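Local coordinates for hypothetical sugar ABC-transporter sugar binding protein (Arthrobacter globiformis, PDB 7BVT) that binds cyclic alpha-maltosyl-1,6-maltose, probably as the extracellular component of an ABC transporter that takes up the sugar, at residues A[333-338]-A[363-368]; A[346-351]-A[357-362]. One frame throughout, in Å; residues are numbered along the deposited sequence.

Contact 1: A[333-338]-A[363-368]; sequences GMLPVL and EQMADA
The planar carbonyl of Pro336 is the one flat group by which Pro336 and Met365 meet: the methyl CE of Met365 rests 3.8 Å from Pro336 O, as a van der Waals contact and not a bond. No ring face or edge is engaged across the contact, and the pyrrolidine ring of Pro336 packs on Val325 and Ser329 of helix 322-332, while backbone hydrogen bonds of Leu335 with Ala139 and Val337 with Asn119 fix the course of 333-338. The remaining contact is apolar, methyl against sulfur. Leu335 presents its branch CD1 to the thioether of Met365, with Leu335 CD1 and Met365 SD 3.8 Å apart, while Leu335 CB approaches the same SD more loosely at 4.2 Å. The two side chains pass each other at a slant. What lets one methionine reach both residues is its folded shape: three successive turns of like sign (chi1 -72°, chi2 -63°, chi3 -65°) bring SD beside Leu335 CD1 and bend CE back to the proline carbonyl. Asn141 of strand 140-147 touches both Leu335 and Met365, and its neighbours Asn140 and Leu142 line the glycan pocket. The contact thus packs the loop between helices 322-332 and 339-342 against the segment following helix 359-363, near the sugar site of a solute-binding protein; the side chain of Leu335 is about 10 Å from a glucose unit of the bound glycan. With no hydrogen bond across it, this small buried contact rests on apolar surface and a pliable thioether, without any directional bond.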
loop_
_atom_site.group_PDB
_atom_site.type_symbol
_atom_site.label_atom_id
_atom_site.label_comp_id
_atom_site.label_asym_id
_atom_site.label_seq_id
_atom_site.Cartn_x
_atom_site.Cartn_y
_atom_site.Cartn_z
ATOM N N GLY A 333 1.694 0.239 -14.510
ATOM C CA GLY A 333 2.610 0.939 -13.580
ATOM C C GLY A 333 2.498 0.433 -12.146
ATOM O O GLY A 333 3.035 1.072 -11.217
ATOM N N MET A 334 1.792 -0.667 -11.959
ATOM C CA MET A 334 1.693 -1.301 -10.621
ATOM C C MET A 334 2.894 -2.201 -10.431
ATOM O O MET A 334 3.524 -2.644 -11.378
ATOM C CB MET A 334 0.355 -2.025 -10.409
ATOM C CG MET A 334 -0.760 -1.035 -10.544
ATOM S SD MET A 334 -2.392 -1.478 -9.971
ATOM C CE MET A 334 -2.746 -2.566 -11.328
ATOM N N LEU A 335 3.298 -2.395 -9.175
ATOM C CA LEU A 335 4.488 -3.206 -8.902
ATOM C C LEU A 335 4.116 -4.684 -8.967
ATOM O O LEU A 335 3.004 -5.053 -8.589
ATOM C CB LEU A 335 5.033 -2.861 -7.511
ATOM C CG LEU A 335 5.304 -1.390 -7.275
ATOM C CD1 LEU A 335 5.825 -1.153 -5.885
ATOM C CD2 LEU A 335 6.312 -0.849 -8.281
ATOM N N PRO A 336 5.042 -5.554 -9.408
ATOM C CA PRO A 336 4.719 -6.954 -9.560
ATOM C C PRO A 336 4.545 -7.584 -8.183
ATOM O O PRO A 336 5.268 -7.252 -7.244
ATOM C CB PRO A 336 5.888 -7.608 -10.273
ATOM C CG PRO A 336 6.907 -6.537 -10.453
ATOM C CD PRO A 336 6.374 -5.229 -9.943
ATOM N N VAL A 337 3.652 -8.539 -8.094
ATOM C CA VAL A 337 3.410 -9.229 -6.797
ATOM C C VAL A 337 4.378 -10.407 -6.587
ATOM O O VAL A 337 4.413 -10.943 -5.463
ATOM C CB VAL A 337 1.942 -9.686 -6.684
ATOM C CG1 VAL A 337 1.012 -8.498 -6.798
ATOM C CG2 VAL A 337 1.562 -10.755 -7.683
ATOM N N LEU A 338 5.073 -10.855 -7.630
ATOM C CA LEU A 338 6.010 -11.976 -7.585
ATOM C C LEU A 338 7.409 -11.449 -7.267
ATOM O O LEU A 338 7.865 -10.518 -7.933
ATOM C CB LEU A 338 5.996 -12.694 -8.926
ATOM C CG LEU A 338 4.680 -13.324 -9.336
ATOM C CD1 LEU A 338 4.805 -14.001 -10.697
ATOM C CD2 LEU A 338 4.230 -14.380 -8.333
ATOM N N GLU A 363 12.551 -1.992 -5.790
ATOM C CA GLU A 363 13.594 -2.530 -4.895
ATOM C C GLU A 363 13.024 -2.583 -3.471
ATOM O O GLU A 363 13.335 -3.514 -2.748
ATOM C CB GLU A 363 14.844 -1.655 -5.044
ATOM C CG GLU A 363 15.496 -1.877 -6.404
ATOM C CD GLU A 363 16.801 -1.120 -6.596
ATOM O OE1 GLU A 363 17.633 -1.599 -7.342
ATOM O OE2 GLU A 363 16.948 -0.047 -6.005
ATOM N N GLN A 364 12.079 -1.701 -3.151
ATOM C CA GLN A 364 11.529 -1.666 -1.772
ATOM C C GLN A 364 10.614 -2.866 -1.548
ATOM O O GLN A 364 10.219 -3.060 -0.395
ATOM C CB GLN A 364 10.708 -0.403 -1.511
ATOM C CG GLN A 364 11.609 0.811 -1.290
ATOM C CD GLN A 364 10.838 2.028 -0.814
ATOM O OE1 GLN A 364 11.324 2.746 0.079
ATOM N NE2 GLN A 364 9.648 2.297 -1.379
ATOM N N MET A 365 10.197 -3.617 -2.594
ATOM C CA MET A 365 9.250 -4.740 -2.357
ATOM C C MET A 365 9.882 -5.713 -1.355
ATOM O O MET A 365 9.147 -6.248 -0.547
ATOM C CB MET A 365 8.871 -5.438 -3.662
ATOM C CG MET A 365 7.947 -4.599 -4.520
ATOM S SD MET A 365 6.364 -4.257 -3.797
ATOM C CE MET A 365 5.674 -5.916 -3.722
ATOM N N ALA A 366 11.207 -5.813 -1.310
ATOM C CA ALA A 366 11.940 -6.710 -0.410
ATOM C C ALA A 366 11.796 -6.286 1.050
ATOM O O ALA A 366 11.868 -7.167 1.924
ATOM C CB ALA A 366 13.397 -6.718 -0.839
ATOM N N ASP A 367 11.612 -5.001 1.320
ATOM C CA ASP A 367 11.566 -4.462 2.700
ATOM C C ASP A 367 10.149 -4.029 3.102
ATOM O O ASP A 367 10.016 -3.356 4.113
ATOM C CB ASP A 367 12.560 -3.313 2.795
ATOM C CG ASP A 367 13.996 -3.736 2.497
ATOM O OD1 ASP A 367 14.432 -4.762 3.060
ATOM O OD2 ASP A 367 14.662 -3.025 1.764
ATOM N N ALA A 368 9.153 -4.323 2.293
ATOM C CA ALA A 368 7.824 -3.730 2.479
ATOM C C ALA A 368 7.050 -4.595 3.472
ATOM O O ALA A 368 7.154 -5.895 3.471
ATOM C CB ALA A 368 7.074 -3.637 1.183
#

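Contact 2: A[346-351]-A[357-362]; sequences AYLEWV and RLLPYV
Tyr347 and Val362 make the aromatic part of this contact, coming at each other from opposite directions. The valine reaches the rim of the ring and not its face: Val362 CG2 is 3.7 Å from Tyr347 CE2, and Val362 CG1 lies in the ring plane, 3.8 Å from the same CE2. One face of the ring is covered from within its own helix by Val351 CG2, 3.6 Å above the plane and displaced toward the rim. The phenol OH also meets carbon, with Leu358 CD2 3.8 Å from Tyr347 OH and the two side chains nearly perpendicular.

Purely aliphatic contacts fill the rest of the seam. Leu348 and Leu359 cross at about a right angle, and their methyls Leu348 CD2 and Leu359 CD1 come to 3.5 Å; the same CD2 also touches Val362 CG1 at 4.0 Å. With CG opposite the backbone N (chi1 -178°), the end of Leu359 comes nearer to Leu348.

A third kind sets a side chain against the main chain. Val351 CG1 packs against the backbone at Leu359, 3.8 Å from Leu359 N, and touches the CB atoms of Leu358 and Leu359 as well. The backbones are correspondingly close, Val351 CA and Leu359 CA being 6.4 Å apart.

No hydrogen bond spans the pair. Polar ties lead elsewhere: Tyr361 is held by its OH to Glu261 O and by its backbone O to Asn141 ND2. Such apolar interlocking of two consecutive helices across a short connection, here 345-354 and 359-363, is characteristic of a helical hairpin.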
loop_
_atom_site.group_PDB
_atom_site.type_symbol
_atom_site.label_atom_id
_atom_site.label_comp_id
_atom_site.label_asym_id
_atom_site.label_seq_id
_atom_site.Cartn_x
_atom_site.Cartn_y
_atom_site.Cartn_z
ATOM N N ALA A 346 14.694 -9.180 -16.889
ATOM C CA ALA A 346 13.695 -8.737 -17.882
ATOM C C ALA A 346 13.034 -7.472 -17.357
ATOM O O ALA A 346 13.140 -6.430 -18.038
ATOM C CB ALA A 346 12.668 -9.796 -18.150
ATOM N N TYR A 347 12.365 -7.569 -16.198
ATOM C CA TYR A 347 11.460 -6.495 -15.702
ATOM C C TYR A 347 12.328 -5.303 -15.335
ATOM O O TYR A 347 11.924 -4.189 -15.689
ATOM C CB TYR A 347 10.615 -6.972 -14.513
ATOM C CG TYR A 347 9.780 -5.908 -13.869
ATOM C CD1 TYR A 347 8.681 -5.376 -14.505
ATOM C CD2 TYR A 347 10.118 -5.401 -12.610
ATOM C CE1 TYR A 347 7.936 -4.347 -13.958
ATOM C CE2 TYR A 347 9.370 -4.397 -12.029
ATOM C CZ TYR A 347 8.269 -3.880 -12.692
ATOM O OH TYR A 347 7.581 -2.873 -12.125
ATOM N N LEU A 348 13.426 -5.523 -14.633
ATOM C CA LEU A 348 14.328 -4.447 -14.155
ATOM C C LEU A 348 14.894 -3.667 -15.345
ATOM O O LEU A 348 14.997 -2.439 -15.230
ATOM C CB LEU A 348 15.416 -5.021 -13.250
ATOM C CG LEU A 348 14.887 -5.483 -11.890
ATOM C CD1 LEU A 348 15.916 -6.298 -11.147
ATOM C CD2 LEU A 348 14.411 -4.311 -11.058
ATOM N N GLU A 349 15.193 -4.342 -16.456
ATOM C CA GLU A 349 15.827 -3.685 -17.636
ATOM C C GLU A 349 14.812 -2.753 -18.274
ATOM O O GLU A 349 15.112 -1.592 -18.601
ATOM C CB GLU A 349 16.292 -4.734 -18.642
ATOM C CG GLU A 349 17.617 -5.348 -18.245
ATOM C CD GLU A 349 18.253 -6.163 -19.355
ATOM O OE1 GLU A 349 17.971 -5.846 -20.540
ATOM O OE2 GLU A 349 19.014 -7.114 -19.026
ATOM N N TRP A 350 13.619 -3.264 -18.385
ATOM C CA TRP A 350 12.437 -2.500 -18.820
ATOM C C TRP A 350 12.190 -1.289 -17.917
ATOM O O TRP A 350 11.842 -0.170 -18.397
ATOM C CB TRP A 350 11.260 -3.439 -18.794
ATOM C CG TRP A 350 10.140 -2.739 -19.442
ATOM C CD1 TRP A 350 9.944 -2.624 -20.791
ATOM C CD2 TRP A 350 9.168 -1.921 -18.787
ATOM N NE1 TRP A 350 8.849 -1.838 -21.012
ATOM C CE2 TRP A 350 8.367 -1.378 -19.807
ATOM C CE3 TRP A 350 8.893 -1.602 -17.445
ATOM C CZ2 TRP A 350 7.266 -0.581 -19.517
ATOM C CZ3 TRP A 350 7.832 -0.766 -17.166
ATOM C CH2 TRP A 350 7.033 -0.269 -18.191
ATOM N N VAL A 351 12.267 -1.487 -16.610
ATOM C CA VAL A 351 12.036 -0.319 -15.712
ATOM C C VAL A 351 13.112 0.739 -16.011
ATOM O O VAL A 351 12.749 1.911 -16.135
ATOM C CB VAL A 351 11.994 -0.736 -14.240
ATOM C CG1 VAL A 351 12.045 0.488 -13.324
ATOM C CG2 VAL A 351 10.740 -1.532 -13.964
ATOM N N ARG A 357 12.363 5.958 -12.671
ATOM C CA ARG A 357 12.034 6.493 -11.306
ATOM C C ARG A 357 11.154 5.475 -10.552
ATOM O O ARG A 357 10.969 5.634 -9.360
ATOM C CB ARG A 357 11.439 7.884 -11.390
ATOM C CG ARG A 357 12.533 8.878 -11.783
ATOM C CD ARG A 357 11.969 10.221 -12.081
ATOM N NE ARG A 357 11.112 10.209 -13.256
ATOM C CZ ARG A 357 10.640 11.307 -13.821
ATOM N NH1 ARG A 357 10.894 12.487 -13.288
ATOM N NH2 ARG A 357 9.886 11.240 -14.904
ATOM N N LEU A 358 10.655 4.442 -11.212
ATOM C CA LEU A 358 9.921 3.385 -10.479
ATOM C C LEU A 358 10.925 2.457 -9.787
ATOM O O LEU A 358 10.521 1.744 -8.858
ATOM C CB LEU A 358 9.022 2.623 -11.458
ATOM C CG LEU A 358 7.901 1.818 -10.813
ATOM C CD1 LEU A 358 6.836 2.693 -10.226
ATOM C CD2 LEU A 358 7.281 0.874 -11.835
ATOM N N LEU A 359 12.210 2.466 -10.142
ATOM C CA LEU A 359 13.114 1.401 -9.675
ATOM C C LEU A 359 13.176 1.395 -8.140
ATOM O O LEU A 359 13.168 0.344 -7.515
ATOM C CB LEU A 359 14.521 1.522 -10.294
ATOM C CG LEU A 359 15.489 0.422 -9.883
ATOM C CD1 LEU A 359 14.983 -0.937 -10.320
ATOM C CD2 LEU A 359 16.919 0.640 -10.428
ATOM N N PRO A 360 13.283 2.542 -7.433
ATOM C CA PRO A 360 13.397 2.471 -5.974
ATOM C C PRO A 360 12.170 1.765 -5.384
ATOM O O PRO A 360 12.317 1.068 -4.398
ATOM C CB PRO A 360 13.427 3.939 -5.555
ATOM C CG PRO A 360 14.122 4.577 -6.738
ATOM C CD PRO A 360 13.445 3.923 -7.939
ATOM N N TYR A 361 11.006 1.989 -5.966
ATOM C CA TYR A 361 9.742 1.376 -5.471
ATOM C C TYR A 361 9.803 -0.138 -5.659
ATOM O O TYR A 361 9.385 -0.928 -4.794
ATOM C CB TYR A 361 8.567 2.005 -6.194
ATOM C CG TYR A 361 8.275 3.433 -5.822
ATOM C CD1 TYR A 361 7.408 3.731 -4.789
ATOM C CD2 TYR A 361 8.804 4.491 -6.555
ATOM C CE1 TYR A 361 7.075 5.018 -4.448
ATOM C CE2 TYR A 361 8.471 5.793 -6.227
ATOM C CZ TYR A 361 7.589 6.055 -5.187
ATOM O OH TYR A 361 7.243 7.316 -4.828
ATOM N N VAL A 362 10.352 -0.563 -6.804
ATOM C CA VAL A 362 10.484 -2.013 -7.086
ATOM C C VAL A 362 11.414 -2.636 -6.052
ATOM O O VAL A 362 11.099 -3.695 -5.514
ATOM C CB VAL A 362 10.950 -2.236 -8.534
ATOM C CG1 VAL A 362 11.223 -3.719 -8.746
ATOM C CG2 VAL A 362 9.939 -1.677 -9.536
#

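Contact 2 is nested in the loop that contact 1 closes, and the second segments of both follow one another along the chain, 357-362 then 363-368. Both are buried and apolar, yet contact 1 lies nearer the middle of the chain, its centre about 10 Å from the chain's centre against about 18 Å for contact 2, where Leu348 and Leu359 remain partly exposed. Contact 1 is small and joins a loop to the segment after helix 359-363 through a flexible sulfur; contact 2 is larger and packs helix on helix with branched aliphatics and one tyrosine. They merge directly: Pro336 CD lies 3.4 Å from Tyr347 OH, and Leu335 CD2 packs on Val362 CG2.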